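Long-range contacts in 2-hydroxyhepta-2,4-diene-1, 7-dioateisomerase (Mycobacterium abscessus, PDB 3R6O), which probably isomerises 2-hydroxyhepta-2,4-diene-1,7-dioate as a magnesium-binding enzyme of the fumarylacetoacetate hydrolase (FAH) family: residues A63-I67 with P99-G104; P168-I172 with S269-R275; E236-F240 with G252-D256. All coordinates share one frame; numbering follows the deposited sequence.

Contact 1 (A63-I67 with P99-G104); sequences ARELI and PIPEPG
Ala63 sets its methyl against the ring of Pro101, CB lying 3.6 Å from Pro101 CD, on the side of helix 63-67 that faces the loop 99-104. One turn further on, Ile67 continues this apolar strip: its CD1 meets Ile100 CD1 tip to tip at 3.8 Å. In Ile100, CG1 lies beside the backbone N (chi1 -48°), which swings the ethyl branch over to the helix although the CB bond itself does not aim there. Trp35 touches both Ala63 and Pro101, while Ile67 touches Ala182 and Pro99 touches Met185, so the helix and loop pack against strand 181-192 of the large mixed sheet.

Beside the apolar strip runs Arg64, its chain kinked twice beyond CB. The aliphatic part passes close to the loop, with CD 3.3 Å from Glu102 O, and NH2 then donates to that same carbonyl at 2.9 Å. The N-H...O angle is 137°, and the oxygen lies 28° out of the guanidinium plane, so the bond is bent. The Glu102 carboxylate stays further off, OE1 standing 4.8 Å from Arg64 NH2. The contact therefore couples a small hydrophobic seam to one charge-assisted hydrogen bond, in which the arginine grips the loop's backbone and attraction to the carboxylate is probably secondary.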
loop_
_atom_site.group_PDB
_atom_site.type_symbol
_atom_site.label_atom_id
_atom_site.label_comp_id
_atom_site.label_asym_id
_atom_site.label_seq_id
_atom_site.Cartn_x
_atom_site.Cartn_y
_atom_site.Cartn_z
ATOM N N ALA A 63 13.844 2.537 -10.261
ATOM C CA ALA A 63 12.787 2.531 -11.279
ATOM C C ALA A 63 11.898 3.775 -11.129
ATOM O O ALA A 63 11.740 4.575 -12.068
ATOM C CB ALA A 63 11.962 1.271 -11.159
ATOM N N ARG A 64 11.350 3.929 -9.925
ATOM C CA ARG A 64 10.620 5.139 -9.513
ATOM C C ARG A 64 11.390 6.434 -9.825
ATOM O O ARG A 64 10.787 7.443 -10.193
ATOM C CB ARG A 64 10.311 5.109 -8.003
ATOM C CG ARG A 64 9.679 3.809 -7.500
ATOM C CD ARG A 64 8.587 4.047 -6.445
ATOM N NE ARG A 64 9.093 4.798 -5.309
ATOM C CZ ARG A 64 9.824 4.291 -4.319
ATOM N NH1 ARG A 64 10.229 5.088 -3.329
ATOM N NH2 ARG A 64 10.158 3.002 -4.309
ATOM N N GLU A 65 12.711 6.397 -9.676
ATOM C CA GLU A 65 13.560 7.576 -9.930
ATOM C C GLU A 65 13.862 7.839 -11.417
ATOM O O GLU A 65 14.118 8.998 -11.818
ATOM C CB GLU A 65 14.872 7.474 -9.143
ATOM N N LEU A 66 13.892 6.770 -12.213
ATOM C CA LEU A 66 13.935 6.874 -13.680
ATOM C C LEU A 66 12.550 7.242 -14.253
ATOM O O LEU A 66 12.479 7.928 -15.270
ATOM C CB LEU A 66 14.433 5.565 -14.313
ATOM C CG LEU A 66 14.100 5.286 -15.789
ATOM C CD1 LEU A 66 15.052 6.043 -16.698
ATOM C CD2 LEU A 66 14.120 3.777 -16.110
ATOM N N ILE A 67 11.461 6.779 -13.633
ATOM C CA ILE A 67 10.122 7.224 -14.052
ATOM C C ILE A 67 10.006 8.741 -14.020
ATOM O O ILE A 67 9.528 9.357 -14.986
ATOM C CB ILE A 67 8.975 6.670 -13.155
ATOM C CG1 ILE A 67 8.839 5.161 -13.274
ATOM C CG2 ILE A 67 7.658 7.284 -13.551
ATOM C CD1 ILE A 67 8.949 4.666 -14.678
ATOM N N PRO A 99 8.657 -4.505 -14.163
ATOM C CA PRO A 99 9.293 -3.244 -14.604
ATOM C C PRO A 99 9.390 -2.152 -13.511
ATOM O O PRO A 99 10.378 -1.397 -13.478
ATOM C CB PRO A 99 8.403 -2.797 -15.771
ATOM C CG PRO A 99 7.758 -4.077 -16.252
ATOM C CD PRO A 99 7.503 -4.857 -15.021
ATOM N N ILE A 100 8.373 -2.071 -12.644
ATOM C CA ILE A 100 8.392 -1.238 -11.449
ATOM C C ILE A 100 8.434 -2.168 -10.233
ATOM O O ILE A 100 7.397 -2.681 -9.794
ATOM C CB ILE A 100 7.159 -0.316 -11.358
ATOM C CG1 ILE A 100 6.897 0.428 -12.690
ATOM C CG2 ILE A 100 7.286 0.657 -10.121
ATOM C CD1 ILE A 100 8.096 1.295 -13.197
ATOM N N PRO A 101 9.640 -2.423 -9.708
ATOM C CA PRO A 101 9.706 -3.495 -8.730
ATOM C C PRO A 101 9.215 -3.094 -7.342
ATOM O O PRO A 101 8.830 -3.960 -6.579
ATOM C CB PRO A 101 11.179 -3.881 -8.684
ATOM C CG PRO A 101 11.901 -3.043 -9.653
ATOM C CD PRO A 101 10.951 -2.084 -10.279
ATOM N N GLU A 102 9.183 -1.805 -7.045
ATOM C CA GLU A 102 8.873 -1.337 -5.663
ATOM C C GLU A 102 7.996 -0.109 -5.738
ATOM O O GLU A 102 8.428 0.977 -5.328
ATOM C CB GLU A 102 10.177 -0.994 -4.913
ATOM C CG GLU A 102 11.009 -2.215 -4.520
ATOM C CD GLU A 102 12.044 -1.896 -3.455
ATOM O OE1 GLU A 102 11.703 -1.164 -2.486
ATOM O OE2 GLU A 102 13.204 -2.353 -3.598
ATOM N N PRO A 103 6.781 -0.257 -6.306
ATOM C CA PRO A 103 5.846 0.852 -6.359
ATOM C C PRO A 103 5.442 1.240 -4.946
ATOM O O PRO A 103 5.357 0.356 -4.057
ATOM C CB PRO A 103 4.630 0.264 -7.102
ATOM C CG PRO A 103 4.635 -1.155 -6.755
ATOM C CD PRO A 103 6.126 -1.542 -6.595
ATOM N N GLY A 104 5.176 2.522 -4.728
ATOM C CA GLY A 104 4.778 2.996 -3.389
ATOM C C GLY A 104 3.445 2.416 -2.938
ATOM O O GLY A 104 3.236 2.154 -1.750
#

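Contact 2 (P168-I172 with S269-R275); sequences PGYRI and SATIALR
Gly169 and Leu274 pair through their backbones as a single antiparallel bridge of the hydrogen-bonded kind. Leu274 N donates to Gly169 O at 2.8 Å and nearly straight (172°), while Gly169 N returns a bond to Leu274 O. A third backbone bond joins Arg171 N to Ser269 O at 2.8 Å.

Two side chains add polar links. Arg171 NE donates to Ala270 O at 2.7 Å, the oxygen lying at the guanidinium edge and in its plane; a water accepts from Arg171 NH2 and donates to the same carbonyl, giving that oxygen two donors. Ser269 OG accepts from Ile172 N at 3.0 Å and is also hydrogen-bonded to Val265 O, and so links helix 261-269 to the 168-172 loop.

Packing centres on Tyr170. Its ring is swung away from its own backbone N (chi1 -180°) and lies along residues 269-273, CD1 coming 3.3 Å from Ser269 O and 4.0 Å from Ala273 CB. Arg171 folds back over this ring, its CD 3.4 Å above the plane and over the centre, while Tyr170 OH lies over the guanidinium face. Ile172 CD1 rests on Ser269 CB at 3.8 Å.

Arg171 NH1 also forms a salt bridge with Glu321 of the second subunit, whose Pro217 packs on Tyr170. The arrangement is an isolated beta bridge between two connecting loops of the FAH-type C-terminal fold, placed at the dimer interface.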
loop_
_atom_site.group_PDB
_atom_site.type_symbol
_atom_site.label_atom_id
_atom_site.label_comp_id
_atom_site.label_asym_id
_atom_site.label_seq_id
_atom_site.Cartn_x
_atom_site.Cartn_y
_atom_site.Cartn_z
ATOM N N PRO A 168 3.532 13.237 -9.395
ATOM C CA PRO A 168 2.602 13.194 -8.264
ATOM C C PRO A 168 1.378 14.067 -8.467
ATOM O O PRO A 168 1.429 15.074 -9.172
ATOM C CB PRO A 168 3.428 13.705 -7.098
ATOM C CG PRO A 168 4.499 14.576 -7.714
ATOM C CD PRO A 168 4.758 14.012 -9.089
ATOM N N GLY A 169 0.281 13.692 -7.825
ATOM C CA GLY A 169 -0.942 14.443 -7.950
ATOM C C GLY A 169 -2.041 13.962 -7.027
ATOM O O GLY A 169 -2.012 12.835 -6.554
ATOM N N TYR A 170 -2.987 14.864 -6.781
ATOM C CA TYR A 170 -4.120 14.657 -5.901
ATOM C C TYR A 170 -5.258 15.504 -6.455
ATOM O O TYR A 170 -5.046 16.666 -6.786
ATOM C CB TYR A 170 -3.769 15.072 -4.474
ATOM C CG TYR A 170 -4.894 14.891 -3.457
ATOM C CD1 TYR A 170 -5.576 13.668 -3.338
ATOM C CD2 TYR A 170 -5.247 15.925 -2.594
ATOM C CE1 TYR A 170 -6.603 13.502 -2.391
ATOM C CE2 TYR A 170 -6.275 15.772 -1.650
ATOM C CZ TYR A 170 -6.947 14.554 -1.556
ATOM O OH TYR A 170 -7.963 14.427 -0.627
ATOM N N ARG A 171 -6.460 14.931 -6.580
ATOM C CA ARG A 171 -7.584 15.604 -7.279
ATOM C C ARG A 171 -7.140 16.074 -8.683
ATOM O O ARG A 171 -7.334 17.237 -9.067
ATOM C CB ARG A 171 -8.169 16.773 -6.481
ATOM C CG ARG A 171 -9.277 16.400 -5.513
ATOM C CD ARG A 171 -8.751 15.643 -4.298
ATOM N NE ARG A 171 -9.810 15.377 -3.331
ATOM C CZ ARG A 171 -10.160 16.145 -2.307
ATOM N NH1 ARG A 171 -9.572 17.322 -2.056
ATOM N NH2 ARG A 171 -11.148 15.732 -1.525
ATOM N N ILE A 172 -6.542 15.140 -9.405
ATOM C CA ILE A 172 -6.108 15.316 -10.783
ATOM C C ILE A 172 -7.336 15.473 -11.651
ATOM O O ILE A 172 -8.263 14.673 -11.571
ATOM C CB ILE A 172 -5.306 14.111 -11.265
ATOM C CG1 ILE A 172 -4.088 13.900 -10.365
ATOM C CG2 ILE A 172 -4.896 14.223 -12.771
ATOM C CD1 ILE A 172 -3.362 12.649 -10.677
ATOM N N SER A 269 -7.504 9.429 -7.845
ATOM C CA SER A 269 -6.797 10.537 -7.210
ATOM C C SER A 269 -7.749 11.524 -6.533
ATOM O O SER A 269 -7.313 12.414 -5.826
ATOM C CB SER A 269 -5.881 11.273 -8.180
ATOM O OG SER A 269 -6.600 12.130 -9.055
ATOM N N ALA A 270 -9.040 11.405 -6.755
ATOM C CA ALA A 270 -10.010 12.203 -5.999
ATOM C C ALA A 270 -9.980 11.891 -4.489
ATOM O O ALA A 270 -10.386 12.722 -3.685
ATOM C CB ALA A 270 -11.429 12.032 -6.566
ATOM N N THR A 271 -9.543 10.693 -4.098
ATOM C CA THR A 271 -9.498 10.334 -2.667
ATOM C C THR A 271 -8.139 9.818 -2.171
ATOM O O THR A 271 -7.891 9.769 -0.958
ATOM C CB THR A 271 -10.600 9.297 -2.307
ATOM O OG1 THR A 271 -10.139 7.973 -2.584
ATOM C CG2 THR A 271 -11.922 9.637 -3.025
ATOM N N ILE A 272 -7.252 9.462 -3.104
ATOM C CA ILE A 272 -5.888 8.975 -2.810
ATOM C C ILE A 272 -4.808 9.805 -3.536
ATOM O O ILE A 272 -4.816 9.929 -4.747
ATOM C CB ILE A 272 -5.719 7.477 -3.199
ATOM C CG1 ILE A 272 -6.685 6.622 -2.360
ATOM C CG2 ILE A 272 -4.294 7.023 -2.972
ATOM C CD1 ILE A 272 -6.821 5.156 -2.852
ATOM N N ALA A 273 -3.888 10.388 -2.766
ATOM C CA ALA A 273 -2.784 11.122 -3.315
ATOM C C ALA A 273 -1.763 10.154 -3.934
ATOM O O ALA A 273 -1.403 9.142 -3.333
ATOM C CB ALA A 273 -2.144 12.005 -2.216
ATOM N N LEU A 274 -1.362 10.434 -5.171
ATOM C CA LEU A 274 -0.506 9.534 -5.929
ATOM C C LEU A 274 0.921 10.089 -6.067
ATOM O O LEU A 274 1.107 11.292 -6.193
ATOM C CB LEU A 274 -1.111 9.329 -7.320
ATOM C CG LEU A 274 -2.494 8.699 -7.396
ATOM C CD1 LEU A 274 -3.014 8.689 -8.879
ATOM C CD2 LEU A 274 -2.455 7.292 -6.798
ATOM N N ARG A 275 1.902 9.189 -6.058
ATOM C CA ARG A 275 3.307 9.517 -6.292
ATOM C C ARG A 275 3.830 8.767 -7.511
ATOM O O ARG A 275 3.307 7.708 -7.890
ATOM C CB ARG A 275 4.131 9.087 -5.078
ATOM C CG ARG A 275 3.689 9.776 -3.788
ATOM C CD ARG A 275 4.492 9.360 -2.605
ATOM N NE ARG A 275 4.054 10.090 -1.404
ATOM C CZ ARG A 275 4.191 9.674 -0.137
ATOM N NH1 ARG A 275 4.784 8.521 0.168
ATOM N NH2 ARG A 275 3.704 10.432 0.845
HETATM O O HOH W 1 -12.806 13.831 -2.485
HETATM O O HOH W 2 -9.555 13.944 -9.178
#

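Contact 3 (E236-F240 with G252-D256); sequences ETFDF and GSTVD
Segments 236-240 and 252-256 run antiparallel, their end-to-end directions 158° apart, as the open end of the beta hairpin formed by strands 239-244 and 247-253. Phe240 and Gly252 make the hydrogen-bonded pair, with Phe240 N to Gly252 O at 2.8 Å and Gly252 N to Phe240 O at 2.9 Å; Asp239 and Ser253 form the adjoining non-hydrogen-bonded pair. Beyond it, Thr254 N still bonds to Phe238 O as the chain turns into a 3-10 segment.

Thr254 OG1 takes the place of a backbone acceptor, receiving Phe238 N at 3.1 Å in a nearly straight bond, and a water joins it to Thr237 OG1. Its CG2 lies at the edge of the Phe238 ring, 4.1 Å from Phe238 CB. The face carrying Asp239 and Ser253 has a weak bond from Ser253 OG to Asp239 OD1. On the other face, the Phe240 ring touches Ile159 and Ile161, which flank the magnesium ligand Glu160 on strand 155-165. Phe240 CG sits between its backbone N and carbonyl carbon (chi1 52°), folding the ring across the hairpin partner: Gly252 CA stands 4.0 Å from the ring centroid, 19° off its normal.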
loop_
_atom_site.group_PDB
_atom_site.type_symbol
_atom_site.label_atom_id
_atom_site.label_comp_id
_atom_site.label_asym_id
_atom_site.label_seq_id
_atom_site.Cartn_x
_atom_site.Cartn_y
_atom_site.Cartn_z
ATOM N N GLU A 236 -3.896 5.807 -24.881
ATOM C CA GLU A 236 -3.957 4.865 -25.973
ATOM C C GLU A 236 -5.001 3.804 -25.670
ATOM O O GLU A 236 -5.565 3.740 -24.573
ATOM C CB GLU A 236 -2.594 4.205 -26.213
ATOM C CG GLU A 236 -1.477 5.197 -26.584
ATOM C CD GLU A 236 -0.376 4.579 -27.416
ATOM O OE1 GLU A 236 -0.566 3.471 -27.964
ATOM O OE2 GLU A 236 0.676 5.229 -27.563
ATOM N N THR A 237 -5.291 3.037 -26.695
ATOM C CA THR A 237 -6.226 1.926 -26.637
ATOM C C THR A 237 -5.430 0.626 -26.724
ATOM O O THR A 237 -4.424 0.547 -27.454
ATOM C CB THR A 237 -7.220 2.114 -27.768
ATOM O OG1 THR A 237 -8.015 3.277 -27.454
ATOM C CG2 THR A 237 -8.121 0.901 -27.974
ATOM N N PHE A 238 -5.862 -0.382 -25.949
ATOM C CA PHE A 238 -5.238 -1.702 -25.976
ATOM C C PHE A 238 -6.254 -2.814 -26.126
ATOM O O PHE A 238 -7.388 -2.701 -25.650
ATOM C CB PHE A 238 -4.446 -1.944 -24.705
ATOM C CG PHE A 238 -3.477 -0.879 -24.432
ATOM C CD1 PHE A 238 -2.168 -0.972 -24.865
ATOM C CD2 PHE A 238 -3.891 0.265 -23.789
ATOM C CE1 PHE A 238 -1.297 0.057 -24.642
ATOM C CE2 PHE A 238 -3.019 1.278 -23.547
ATOM C CZ PHE A 238 -1.722 1.177 -23.973
ATOM N N ASP A 239 -5.846 -3.870 -26.821
ATOM C CA ASP A 239 -6.641 -5.098 -26.900
ATOM C C ASP A 239 -5.824 -6.179 -26.263
ATOM O O ASP A 239 -4.642 -6.292 -26.528
ATOM C CB ASP A 239 -6.946 -5.456 -28.349
ATOM C CG ASP A 239 -7.837 -4.427 -29.022
ATOM O OD1 ASP A 239 -8.899 -4.057 -28.441
ATOM O OD2 ASP A 239 -7.472 -3.972 -30.123
ATOM N N PHE A 240 -6.428 -6.986 -25.407
ATOM C CA PHE A 240 -5.621 -7.919 -24.632
ATOM C C PHE A 240 -6.354 -9.237 -24.419
ATOM O O PHE A 240 -7.587 -9.270 -24.392
ATOM C CB PHE A 240 -5.196 -7.277 -23.297
ATOM C CG PHE A 240 -6.345 -6.693 -22.506
ATOM C CD1 PHE A 240 -6.925 -7.409 -21.493
ATOM C CD2 PHE A 240 -6.897 -5.457 -22.843
ATOM C CE1 PHE A 240 -7.993 -6.888 -20.765
ATOM C CE2 PHE A 240 -8.004 -4.926 -22.129
ATOM C CZ PHE A 240 -8.550 -5.647 -21.103
ATOM N N GLY A 252 -10.335 -8.684 -23.851
ATOM C CA GLY A 252 -10.834 -7.351 -23.634
ATOM C C GLY A 252 -10.206 -6.306 -24.528
ATOM O O GLY A 252 -9.157 -6.532 -25.155
ATOM N N SER A 253 -10.910 -5.183 -24.595
ATOM C CA SER A 253 -10.462 -3.939 -25.198
ATOM C C SER A 253 -10.721 -2.805 -24.185
ATOM O O SER A 253 -11.776 -2.745 -23.560
ATOM C CB SER A 253 -11.278 -3.672 -26.455
ATOM O OG SER A 253 -11.040 -2.370 -26.998
ATOM N N THR A 254 -9.788 -1.869 -24.050
ATOM C CA THR A 254 -9.980 -0.774 -23.108
ATOM C C THR A 254 -11.174 0.155 -23.460
ATOM O O THR A 254 -11.624 0.936 -22.618
ATOM C CB THR A 254 -8.663 0.008 -22.910
ATOM O OG1 THR A 254 -8.224 0.547 -24.160
ATOM C CG2 THR A 254 -7.582 -0.965 -22.303
ATOM N N VAL A 255 -11.759 0.008 -24.650
ATOM C CA VAL A 255 -12.940 0.788 -25.011
ATOM C C VAL A 255 -14.162 0.369 -24.206
ATOM O O VAL A 255 -15.157 1.087 -24.172
ATOM C CB VAL A 255 -13.308 0.686 -26.521
ATOM C CG1 VAL A 255 -12.176 1.226 -27.378
ATOM C CG2 VAL A 255 -13.681 -0.736 -26.911
ATOM N N ASP A 256 -14.090 -0.795 -23.569
ATOM C CA ASP A 256 -15.216 -1.281 -22.777
ATOM C C ASP A 256 -15.121 -0.884 -21.317
ATOM O O ASP A 256 -15.982 -1.247 -20.498
ATOM C CB ASP A 256 -15.350 -2.795 -22.930
ATOM C CG ASP A 256 -15.813 -3.177 -24.326
ATOM O OD1 ASP A 256 -16.842 -2.589 -24.763
ATOM O OD2 ASP A 256 -15.170 -4.037 -24.982
HETATM O O HOH W 3 -9.487 2.817 -24.807
#

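Overall arrangement
Along the chain, contact 1 closes before the other two begin, while contact 3 falls wholly between the two segments of contact 2. Contacts 1 and 2 have centres about 17 Å apart and do not touch, yet both reach the second subunit: Glu102 of one chain packs on Arg275 of the other. The centre of contact 3 is about 24 Å from the centres of contacts 1 and 2, and it touches no other chain of the assembly. It belongs to the sheet built from its own hairpin and strand 303-308, among others, whereas loops 99-104 and 269-275 lead into the neighbouring strands 106-110 and 279-281 of the large mixed sheet. The dimer-facing loops are thus separate from the hairpin, whose Phe240 side chain is about 11 Å from the bound magnesium.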